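Local coordinates for uncharacterized protein PH0987 (Pyrococcus horikoshii, PDB 2PHC) that is of unknown function but carries a cyclophilin-like carboxyltransferase-type domain and probably binds ATP and acts in a hydrolytic reaction, at residues G159-A164 and R180-I185; K4-S9 and S51-Y56; I86-A91 and D204-V209; I115-K120 and D141-T146. All blocks are in the same frame, centred on the assembly; numbering follows the deposited sequence.

Interaction 1 of 4, residues G159-A164 and R180-I185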
# COMPACT_ATOMS: atom_id res chain seq x y z
N GLY A 159 4.40 -17.68 -6.28
CA GLY A 159 4.55 -16.90 -5.04
C GLY A 159 5.68 -15.90 -5.08
O GLY A 159 5.74 -15.04 -4.22
N SER A 160 6.54 -15.96 -6.12
CA SER A 160 7.60 -14.95 -6.27
C SER A 160 7.08 -13.55 -6.43
O SER A 160 6.22 -13.28 -7.29
CB SER A 160 8.60 -15.29 -7.37
OG SER A 160 8.99 -16.67 -7.21
N VAL A 161 7.70 -12.65 -5.64
CA VAL A 161 7.42 -11.25 -5.52
C VAL A 161 8.54 -10.58 -6.33
O VAL A 161 9.71 -10.75 -6.03
CB VAL A 161 7.44 -10.81 -4.03
CG1 VAL A 161 7.45 -9.27 -3.86
CG2 VAL A 161 6.24 -11.52 -3.18
N GLY A 162 8.21 -9.87 -7.38
CA GLY A 162 9.27 -9.18 -8.04
C GLY A 162 9.06 -7.74 -8.26
O GLY A 162 7.99 -7.26 -7.96
N ILE A 163 10.08 -7.08 -8.83
CA ILE A 163 10.06 -5.65 -9.21
C ILE A 163 10.41 -5.60 -10.69
O ILE A 163 11.26 -6.42 -11.19
CB ILE A 163 11.12 -4.87 -8.39
CG1 ILE A 163 10.77 -4.87 -6.87
CG2 ILE A 163 11.43 -3.46 -8.95
CD1 ILE A 163 11.86 -4.22 -6.04
N ALA A 164 9.83 -4.64 -11.39
CA ALA A 164 10.10 -4.44 -12.75
C ALA A 164 9.74 -2.99 -12.99
O ALA A 164 8.58 -2.62 -13.00
CB ALA A 164 9.29 -5.42 -13.65
N ARG A 180 12.73 -8.82 -11.16
CA ARG A 180 13.73 -9.04 -10.10
C ARG A 180 13.04 -9.63 -8.95
O ARG A 180 12.26 -8.93 -8.32
CB ARG A 180 14.48 -7.75 -9.68
CG ARG A 180 15.31 -7.17 -10.81
CD ARG A 180 16.55 -8.00 -11.33
NE ARG A 180 17.13 -7.28 -12.50
CZ ARG A 180 18.36 -7.50 -12.99
NH1 ARG A 180 19.17 -8.42 -12.43
NH2 ARG A 180 18.79 -6.79 -14.00
N ILE A 181 13.33 -10.89 -8.65
CA ILE A 181 12.66 -11.59 -7.55
C ILE A 181 13.32 -11.40 -6.18
O ILE A 181 14.49 -11.78 -6.01
CB ILE A 181 12.51 -13.07 -7.84
CG1 ILE A 181 11.96 -13.31 -9.28
CG2 ILE A 181 11.73 -13.71 -6.76
CD1 ILE A 181 10.49 -12.65 -9.61
N ILE A 182 12.56 -10.87 -5.21
CA ILE A 182 13.04 -10.38 -3.88
C ILE A 182 12.46 -11.19 -2.70
O ILE A 182 12.85 -11.02 -1.57
CB ILE A 182 12.80 -8.82 -3.70
CG1 ILE A 182 11.29 -8.43 -3.55
CG2 ILE A 182 13.45 -8.00 -4.85
CD1 ILE A 182 11.10 -6.96 -2.98
N GLY A 183 11.57 -12.14 -2.95
CA GLY A 183 10.86 -12.73 -1.84
C GLY A 183 9.89 -13.71 -2.41
O GLY A 183 9.68 -13.70 -3.63
N ARG A 184 9.30 -14.56 -1.56
CA ARG A 184 8.30 -15.47 -2.04
C ARG A 184 7.22 -15.52 -0.98
O ARG A 184 7.51 -15.45 0.21
CB ARG A 184 8.89 -16.85 -2.16
CG ARG A 184 8.06 -17.81 -2.84
CD ARG A 184 8.95 -19.04 -3.26
NE ARG A 184 8.03 -20.13 -3.62
CZ ARG A 184 8.33 -21.43 -3.69
NH1 ARG A 184 9.58 -21.85 -3.44
NH2 ARG A 184 7.38 -22.31 -4.05
N ILE A 185 5.97 -15.66 -1.46
CA ILE A 185 4.79 -15.83 -0.68
C ILE A 185 4.45 -17.33 -0.54
O ILE A 185 4.43 -18.04 -1.54
CB ILE A 185 3.54 -15.10 -1.42
CG1 ILE A 185 3.73 -13.57 -1.54
CG2 ILE A 185 2.29 -15.42 -0.77
CD1 ILE A 185 2.93 -12.89 -2.75

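Interaction 2 of 4, residues K4-S9 and S51-Y56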
# COMPACT_ATOMS: atom_id res chain seq x y z
N LYS A 4 -4.91 18.09 15.12
CA LYS A 4 -4.33 19.19 15.97
C LYS A 4 -4.92 20.52 15.60
O LYS A 4 -5.42 20.68 14.51
CB LYS A 4 -2.78 19.21 15.99
N PRO A 5 -4.92 21.47 16.55
CA PRO A 5 -5.58 22.73 16.20
C PRO A 5 -4.62 23.57 15.37
O PRO A 5 -3.39 23.43 15.47
CB PRO A 5 -5.88 23.38 17.57
CG PRO A 5 -5.46 22.38 18.56
CD PRO A 5 -4.43 21.50 17.93
N ALA A 6 -5.19 24.44 14.56
CA ALA A 6 -4.44 24.94 13.44
C ALA A 6 -4.64 26.44 13.31
O ALA A 6 -4.48 26.99 12.26
CB ALA A 6 -4.84 24.20 12.16
N GLY A 7 -5.06 27.06 14.40
CA GLY A 7 -5.24 28.48 14.51
C GLY A 7 -6.69 28.76 14.50
O GLY A 7 -7.50 28.05 15.14
N ASP A 8 -7.03 29.80 13.76
CA ASP A 8 -8.32 30.41 13.93
C ASP A 8 -9.43 29.55 13.30
O ASP A 8 -9.60 29.45 12.04
CB ASP A 8 -8.33 31.88 13.42
N SER A 9 -10.19 28.93 14.19
CA SER A 9 -11.34 28.17 13.76
C SER A 9 -10.95 27.08 12.73
O SER A 9 -11.61 26.91 11.73
CB SER A 9 -12.39 29.13 13.22
OG SER A 9 -13.00 29.81 14.32
N SER A 51 -1.34 16.37 4.67
CA SER A 51 -2.29 16.87 5.67
C SER A 51 -3.59 17.42 5.08
O SER A 51 -3.63 17.76 3.90
CB SER A 51 -1.64 17.95 6.48
OG SER A 51 -1.03 18.88 5.60
N LEU A 52 -4.62 17.58 5.88
CA LEU A 52 -5.80 18.27 5.46
C LEU A 52 -6.22 19.31 6.41
O LEU A 52 -6.46 19.05 7.53
CB LEU A 52 -6.92 17.30 5.23
CG LEU A 52 -8.31 17.78 4.94
CD1 LEU A 52 -8.38 18.25 3.57
CD2 LEU A 52 -9.16 16.64 5.12
N LEU A 53 -6.35 20.52 5.92
CA LEU A 53 -6.81 21.62 6.69
C LEU A 53 -8.30 21.74 6.67
O LEU A 53 -8.91 21.66 5.66
CB LEU A 53 -6.11 22.90 6.29
CG LEU A 53 -6.37 24.12 7.16
CD1 LEU A 53 -5.79 24.00 8.47
CD2 LEU A 53 -5.94 25.33 6.49
N VAL A 54 -8.87 21.85 7.84
CA VAL A 54 -10.27 21.91 8.01
C VAL A 54 -10.65 23.16 8.78
O VAL A 54 -10.16 23.45 9.86
CB VAL A 54 -10.86 20.65 8.75
CG1 VAL A 54 -12.40 20.63 8.61
CG2 VAL A 54 -10.29 19.40 8.13
N ILE A 55 -11.57 23.88 8.19
CA ILE A 55 -12.02 25.12 8.74
C ILE A 55 -13.52 25.20 8.84
O ILE A 55 -14.21 24.64 7.98
CB ILE A 55 -11.65 26.25 7.68
CG1 ILE A 55 -10.12 26.39 7.53
CG2 ILE A 55 -12.26 27.62 8.02
CD1 ILE A 55 -9.74 27.11 6.30
N TYR A 56 -13.94 25.72 9.97
CA TYR A 56 -15.26 25.59 10.52
C TYR A 56 -15.84 26.93 10.88
O TYR A 56 -15.13 27.86 11.11
CB TYR A 56 -15.33 24.64 11.72
CG TYR A 56 -14.70 25.04 13.04
CD1 TYR A 56 -13.45 24.63 13.39
CD2 TYR A 56 -15.40 25.75 13.98
CE1 TYR A 56 -12.91 24.95 14.55
CE2 TYR A 56 -14.84 26.06 15.17
CZ TYR A 56 -13.60 25.66 15.44
OH TYR A 56 -13.03 25.96 16.61

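Interaction 3 of 4, residues I86-A91 and D204-V209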
# COMPACT_ATOMS: atom_id res chain seq x y z
N ILE A 86 -5.59 -6.78 2.53
CA ILE A 86 -5.25 -8.18 2.71
C ILE A 86 -3.76 -8.22 3.05
O ILE A 86 -2.95 -7.60 2.39
CB ILE A 86 -5.70 -8.97 1.47
CG1 ILE A 86 -7.24 -8.96 1.42
CG2 ILE A 86 -5.12 -10.39 1.44
CD1 ILE A 86 -7.78 -8.10 0.33
N GLU A 87 -3.42 -8.91 4.13
CA GLU A 87 -2.03 -9.00 4.59
C GLU A 87 -1.37 -10.22 3.97
O GLU A 87 -1.91 -11.33 4.08
CB GLU A 87 -1.98 -9.12 6.13
CG GLU A 87 -2.31 -7.85 6.83
CD GLU A 87 -1.78 -7.80 8.26
OE1 GLU A 87 -1.89 -8.83 9.01
OE2 GLU A 87 -1.26 -6.72 8.63
N ILE A 88 -0.19 -10.03 3.38
CA ILE A 88 0.44 -11.09 2.59
C ILE A 88 1.86 -11.38 3.08
O ILE A 88 2.77 -10.52 2.90
CB ILE A 88 0.35 -10.79 1.02
CG1 ILE A 88 -1.12 -10.95 0.56
CG2 ILE A 88 1.13 -11.78 0.21
CD1 ILE A 88 -1.44 -10.68 -0.91
N PRO A 89 2.06 -12.56 3.76
CA PRO A 89 3.40 -12.90 4.22
C PRO A 89 4.31 -13.25 3.02
O PRO A 89 3.86 -13.94 2.09
CB PRO A 89 3.17 -14.07 5.19
CG PRO A 89 2.03 -14.74 4.70
CD PRO A 89 1.10 -13.63 4.17
N VAL A 90 5.52 -12.68 3.06
CA VAL A 90 6.58 -12.79 2.08
C VAL A 90 7.79 -13.10 2.90
O VAL A 90 8.15 -12.32 3.78
CB VAL A 90 6.92 -11.40 1.37
CG1 VAL A 90 8.04 -11.55 0.31
CG2 VAL A 90 5.67 -10.72 0.71
N ALA A 91 8.40 -14.26 2.66
CA ALA A 91 9.83 -14.52 3.08
C ALA A 91 10.80 -13.86 2.09
O ALA A 91 10.94 -14.31 0.97
CB ALA A 91 10.07 -16.05 3.22
N ASP A 204 -8.91 -3.94 -4.03
CA ASP A 204 -8.27 -4.28 -2.74
C ASP A 204 -6.86 -3.68 -2.49
O ASP A 204 -6.17 -3.28 -3.42
CB ASP A 204 -8.10 -5.80 -2.66
CG ASP A 204 -9.45 -6.56 -2.61
OD1 ASP A 204 -10.58 -5.96 -2.55
OD2 ASP A 204 -9.36 -7.79 -2.62
N TYR A 205 -6.44 -3.65 -1.22
CA TYR A 205 -5.10 -3.18 -0.84
C TYR A 205 -4.29 -4.33 -0.28
O TYR A 205 -4.83 -5.36 0.21
CB TYR A 205 -5.08 -2.04 0.19
CG TYR A 205 -6.03 -0.88 -0.11
CD1 TYR A 205 -6.00 -0.25 -1.31
CD2 TYR A 205 -7.00 -0.49 0.83
CE1 TYR A 205 -6.94 0.83 -1.62
CE2 TYR A 205 -7.94 0.54 0.54
CZ TYR A 205 -7.89 1.20 -0.66
OH TYR A 205 -8.76 2.22 -0.92
N VAL A 206 -2.96 -4.22 -0.39
CA VAL A 206 -2.17 -5.33 0.09
C VAL A 206 -1.09 -4.82 1.04
O VAL A 206 -0.45 -3.86 0.75
CB VAL A 206 -1.52 -6.18 -1.07
CG1 VAL A 206 -0.46 -7.11 -0.44
CG2 VAL A 206 -2.60 -7.04 -1.93
N LYS A 207 -0.87 -5.55 2.11
CA LYS A 207 0.17 -5.21 3.01
C LYS A 207 1.10 -6.44 3.01
O LYS A 207 0.65 -7.52 3.36
CB LYS A 207 -0.41 -4.94 4.45
CG LYS A 207 0.67 -4.43 5.51
CD LYS A 207 1.61 -3.33 4.96
CE LYS A 207 2.58 -2.60 6.03
NZ LYS A 207 3.49 -3.61 6.73
N PHE A 208 2.34 -6.28 2.55
CA PHE A 208 3.32 -7.37 2.65
C PHE A 208 3.89 -7.41 4.03
O PHE A 208 4.10 -6.38 4.64
CB PHE A 208 4.43 -7.31 1.62
CG PHE A 208 3.94 -7.41 0.19
CD1 PHE A 208 3.39 -8.56 -0.30
CD2 PHE A 208 4.09 -6.35 -0.67
CE1 PHE A 208 2.98 -8.62 -1.64
CE2 PHE A 208 3.68 -6.40 -1.99
CZ PHE A 208 3.15 -7.54 -2.45
N VAL A 209 4.07 -8.63 4.52
CA VAL A 209 4.46 -8.89 5.91
C VAL A 209 5.68 -9.80 5.89
O VAL A 209 5.52 -11.01 5.65
CB VAL A 209 3.30 -9.64 6.72
CG1 VAL A 209 3.77 -9.90 8.21
CG2 VAL A 209 1.98 -8.86 6.68

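Interaction 4 of 4, residues I115-K120 and D141-T146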
# COMPACT_ATOMS: atom_id res chain seq x y z
N ILE A 115 13.87 -4.45 2.00
CA ILE A 115 12.77 -5.13 2.70
C ILE A 115 11.72 -4.19 3.40
O ILE A 115 10.51 -4.49 3.40
CB ILE A 115 13.34 -6.13 3.66
CG1 ILE A 115 14.13 -7.22 2.91
CG2 ILE A 115 12.28 -6.74 4.57
CD1 ILE A 115 14.60 -8.38 3.90
N GLU A 116 12.21 -3.08 4.00
CA GLU A 116 11.42 -2.10 4.74
C GLU A 116 10.67 -1.22 3.77
O GLU A 116 9.51 -0.94 3.96
CB GLU A 116 12.32 -1.19 5.62
CG GLU A 116 11.77 0.23 5.95
CD GLU A 116 10.84 0.25 7.18
OE1 GLU A 116 11.08 -0.62 8.10
OE2 GLU A 116 9.88 1.11 7.24
N ILE A 117 11.36 -0.81 2.71
CA ILE A 117 10.85 0.05 1.67
C ILE A 117 9.81 -0.66 0.84
O ILE A 117 8.76 -0.09 0.58
CB ILE A 117 11.97 0.55 0.83
CG1 ILE A 117 12.89 1.41 1.71
CG2 ILE A 117 11.49 1.38 -0.40
CD1 ILE A 117 14.15 1.88 0.95
N HIS A 118 10.11 -1.86 0.40
CA HIS A 118 9.13 -2.76 -0.12
C HIS A 118 7.87 -3.10 0.71
O HIS A 118 6.75 -3.14 0.17
CB HIS A 118 9.73 -4.07 -0.57
CG HIS A 118 8.86 -4.78 -1.52
ND1 HIS A 118 7.94 -5.73 -1.13
CD2 HIS A 118 8.71 -4.61 -2.84
CE1 HIS A 118 7.26 -6.14 -2.19
NE2 HIS A 118 7.69 -5.44 -3.23
N SER A 119 8.04 -3.45 1.97
CA SER A 119 6.91 -3.88 2.76
C SER A 119 6.18 -2.70 3.53
O SER A 119 5.13 -2.92 4.13
CB SER A 119 7.36 -4.97 3.72
OG SER A 119 8.12 -4.39 4.80
N LYS A 120 6.70 -1.48 3.45
CA LYS A 120 6.09 -0.34 4.10
C LYS A 120 4.75 0.14 3.42
O LYS A 120 3.77 0.23 4.10
CB LYS A 120 7.14 0.81 4.29
CG LYS A 120 6.61 2.19 4.83
CE LYS A 120 3.20 2.55 7.13
NZ LYS A 120 2.27 2.41 5.94
N ASP A 141 7.25 2.32 -3.57
CA ASP A 141 8.29 3.44 -3.44
C ASP A 141 9.39 3.41 -4.56
O ASP A 141 10.02 2.40 -4.76
CB ASP A 141 8.93 3.30 -2.06
CG ASP A 141 9.69 4.55 -1.62
OD1 ASP A 141 10.39 5.16 -2.42
OD2 ASP A 141 9.50 4.96 -0.45
N GLU A 142 9.62 4.51 -5.29
CA GLU A 142 10.61 4.56 -6.38
C GLU A 142 12.11 4.29 -6.05
O GLU A 142 12.91 4.02 -6.95
CB GLU A 142 10.45 5.88 -7.15
CG GLU A 142 9.10 5.88 -7.81
CD GLU A 142 8.75 7.11 -8.61
OE1 GLU A 142 9.65 7.98 -8.88
OE2 GLU A 142 7.55 7.18 -8.97
N ARG A 143 12.47 4.34 -4.77
CA ARG A 143 13.82 4.11 -4.34
C ARG A 143 14.26 2.69 -4.56
O ARG A 143 15.47 2.39 -4.47
CB ARG A 143 14.00 4.49 -2.87
CG ARG A 143 14.00 5.99 -2.61
CD ARG A 143 14.02 6.19 -1.08
NE ARG A 143 12.75 5.87 -0.42
CZ ARG A 143 12.59 5.67 0.89
NH1 ARG A 143 13.63 5.70 1.72
NH2 ARG A 143 11.37 5.41 1.36
N ILE A 144 13.28 1.79 -4.72
CA ILE A 144 13.57 0.39 -5.09
C ILE A 144 13.29 -0.01 -6.55
O ILE A 144 13.41 -1.17 -6.90
CB ILE A 144 13.03 -0.59 -4.07
CG1 ILE A 144 11.51 -0.48 -3.94
CG2 ILE A 144 13.70 -0.37 -2.73
CD1 ILE A 144 10.96 -1.70 -3.29
N ALA A 145 13.01 0.99 -7.40
CA ALA A 145 12.80 0.81 -8.84
C ALA A 145 13.99 0.04 -9.48
O ALA A 145 15.14 0.41 -9.22
CB ALA A 145 12.60 2.19 -9.50
N THR A 146 13.75 -1.00 -10.29
CA THR A 146 14.84 -1.82 -10.86
C THR A 146 14.40 -2.46 -12.12
O THR A 146 13.39 -3.24 -12.11
CB THR A 146 15.34 -2.96 -9.89
OG1 THR A 146 15.59 -2.43 -8.60
CG2 THR A 146 16.66 -3.60 -10.41
O HOH W 1 7.76 0.24 -2.00
O HOH W 2 8.53 3.10 1.39

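Interaction 1 of 4, residues G159-A164 and R180-I185
Gly159-Ala164 and Arg180-Ile185 run antiparallel, the short strand axes coming within 4.4 Å at an angle of 140° that records a strong twist. Ile163 and Arg180 form a hydrogen-bonded pair, with N-H...O=C links both ways. Ser160 and Arg184 make a non-hydrogen-bonded pair, as do Gly162 and Ile181. Between these, Ile182 is an extra residue opposite Val161: Ile182 N gives its hydrogen to Val161 O at 3.0 Å, whereas Val161 N turns to Gly183 O, a break in alternation consistent with a beta bulge. Gly159 O closes the other end by accepting from Ile185 N at 2.8 Å, and it also takes a CA-H...O contact from Arg184 CA.

Val161 divides its two methyls. CG2 is pressed against Ile185 CD1 at 3.6 Å, the two side chains crossing at about a right angle, and CG1 meets Ile182 CG1 at 3.9 Å. Ile182 holds CG1 between its backbone N and carbonyl carbon (chi1 70°), which places that atom beside Val161; its CD1 then touches Ile163 CD1 at 4.2 Å. Ile181 uses both branches among Ser160 and Gly162, its CG2 lying 3.6 Å from Ser160 CB. The Arg180 chain bends at its second torsion and turns off from the partner strand, NE bonding to Pro147 O.

Gly159 and Ser160 share Tyr171 as their partner on strand 167-171, a G1 beta bulge. Strand 85-92 flanks strand 180-184, Val90 touching Val161 and Ile185, while helix 100-107 covers Ile163 and Ile182 through Val103.

Interaction 2 of 4, residues K4-S9 and S51-Y56
The Ser9 backbone lies against one face of the Tyr56 ring, which can be traced outward from the end of strand 51-56. From CB, the first torsion sets CG between the backbone N and the carbonyl carbon (chi1 70°), where it comes 3.8 Å from Ser9 O. The next ring atom, CD1, is closer to that oxygen at 3.4 Å. CE1 has moved along to the carbonyl carbon, 3.4 Å from Ser9 C, and CZ stands 3.8 Å from Ser9 CA. At the tip, OH is 4.0 Å from the same CA, which sits over one ring face toward the rim.

The same carbonyl O accepts the Tyr56 backbone N-H at 3.2 Å, with an N-H...O angle of 165°, so this peptide is engaged by both the backbone and the ring of one residue. Segment 4-9 runs from the end of strand 3-5 through the turn that leads into strand 10-14 of a four-stranded antiparallel sheet. Strand 10-14 is inserted between 3-5 and 51-56, so segment 4-9 meets 51-56 in two places, through the backbone of Ser9 and through the methyl of Ala6. Ile55 brings CA and CG2 near Ser9 O.

The second touch lies farther back, where Ala6 CB meets Leu53 CD1 at 3.8 Å. Leu12 of strand 10-14 packs against both residues. Tyr63 and Val66 of helix 63-82 also touch Tyr56, and Trp41 approaches it from a loop.

Interaction 3 of 4, residues I86-A91 and D204-V209
The parallel pairing of Ile86 with Val206 and of Ile88 with Phe208 joins strands 85-92 and 205-211, the first and last in the order of the seven-stranded mixed sheet, closing the cyclophilin-like domain on itself. Hydrogen bonds alternate between residues in the way of parallel strands. Ile86 N bonds to Tyr205 O at 2.8 Å and Lys207 N to Ile86 O at 2.9 Å; Ile88 then repeats the pattern with Lys207 O and Val209 N. Val90 N bonds next to Val209 O, and the pairing runs on to Ile211.

On the face of Ile86, Ile88, Val206 and Phe208, Val90 CG2 presses obliquely on Phe208 CD1 at a tight 3.3 Å. Val206 CG1 lies over one face of the Phe208 ring, toward the rim, and Ile88 O lies at its edge. Ile88 CG2 is 4.0 Å from Phe208 CD1. CG1 of Ile88 is anti to its carbonyl carbon (chi1 -70°), and CD1 beyond it reaches Val206 CG1 at 3.7 Å. Ile86 CD1 lies against the carboxylate of Asp204, whose OD2 accepts from Leu201 N.

Apolar contact thus dominates on this face. The other bears Glu87 OE2 and Lys207 NZ, 6.0 Å apart: at most a diffuse attraction is expected, and NZ makes a weak hydrogen bond to Ser119 O.

Interaction 4 of 4, residues I115-K120 and D141-T146
Ile144 CD1 meets the His118 ring at its edge, in plane, 3.7 Å from CD2, while the Phe208 ring, at about 25° to it, packs against the imidazole as well. Ile117 CD1 lies over one face of the Arg143 guanidinium, toward the rim and 3.9 Å from NH1. At the guanidinium edge, Asp141 is gripped side-on: NH2 bonds to OD2 at 2.6 Å in a salt bridge, and NE reaches OD1 in the guanidinium plane. OD1 also accepts from Arg143 N, making an Asx turn.

Ile117 makes most of the apolar contact between the two segments. Its CG2, anti to the backbone N, wedges against Asp141 CB at 3.6 Å and Ile144 CG2 at 3.7 Å. Two waters bridge the backbones and carboxylate: one gives a hydrogen to Ile117 O and accepts from Asp141 N, the other bonds to Asp141 OD2 and, weakly, to Ile117 O.

Both imidazole nitrogens have partners, ND1 at Tyr92 OH and NE2 at Thr168 OG1, which should fix the ring's rotation. With no direct hydrogen bond between segments 115-120 and 141-146, their polar link passes through the two waters, and the salt bridge and Asx turn hold the Arg143 guanidinium against Asp141, under Ile117 CD1.

In the fold
Interactions 1, 3 and 4 touch one another in the cyclophilin-like part of the chain, whereas interaction 2 stands apart in the N-terminal sheet, its centre about 34 Å from that of interaction 3. Interactions 1 and 3 share one sheet, meeting where Arg184 O probably accepts from Ala91 N; one pairs its strands antiparallel, the other parallel. His118 of interaction 4 touches both, against Ile182 and Val161 of interaction 1 and Phe208 of interaction 3. Interactions 1 and 4 are buried, yet the first combines five backbone hydrogen bonds with apolar packing, while the second has side-chain packing and water bridges. Interactions 2 and 3 are partly buried; interaction 2 has a single cross-segment hydrogen bond.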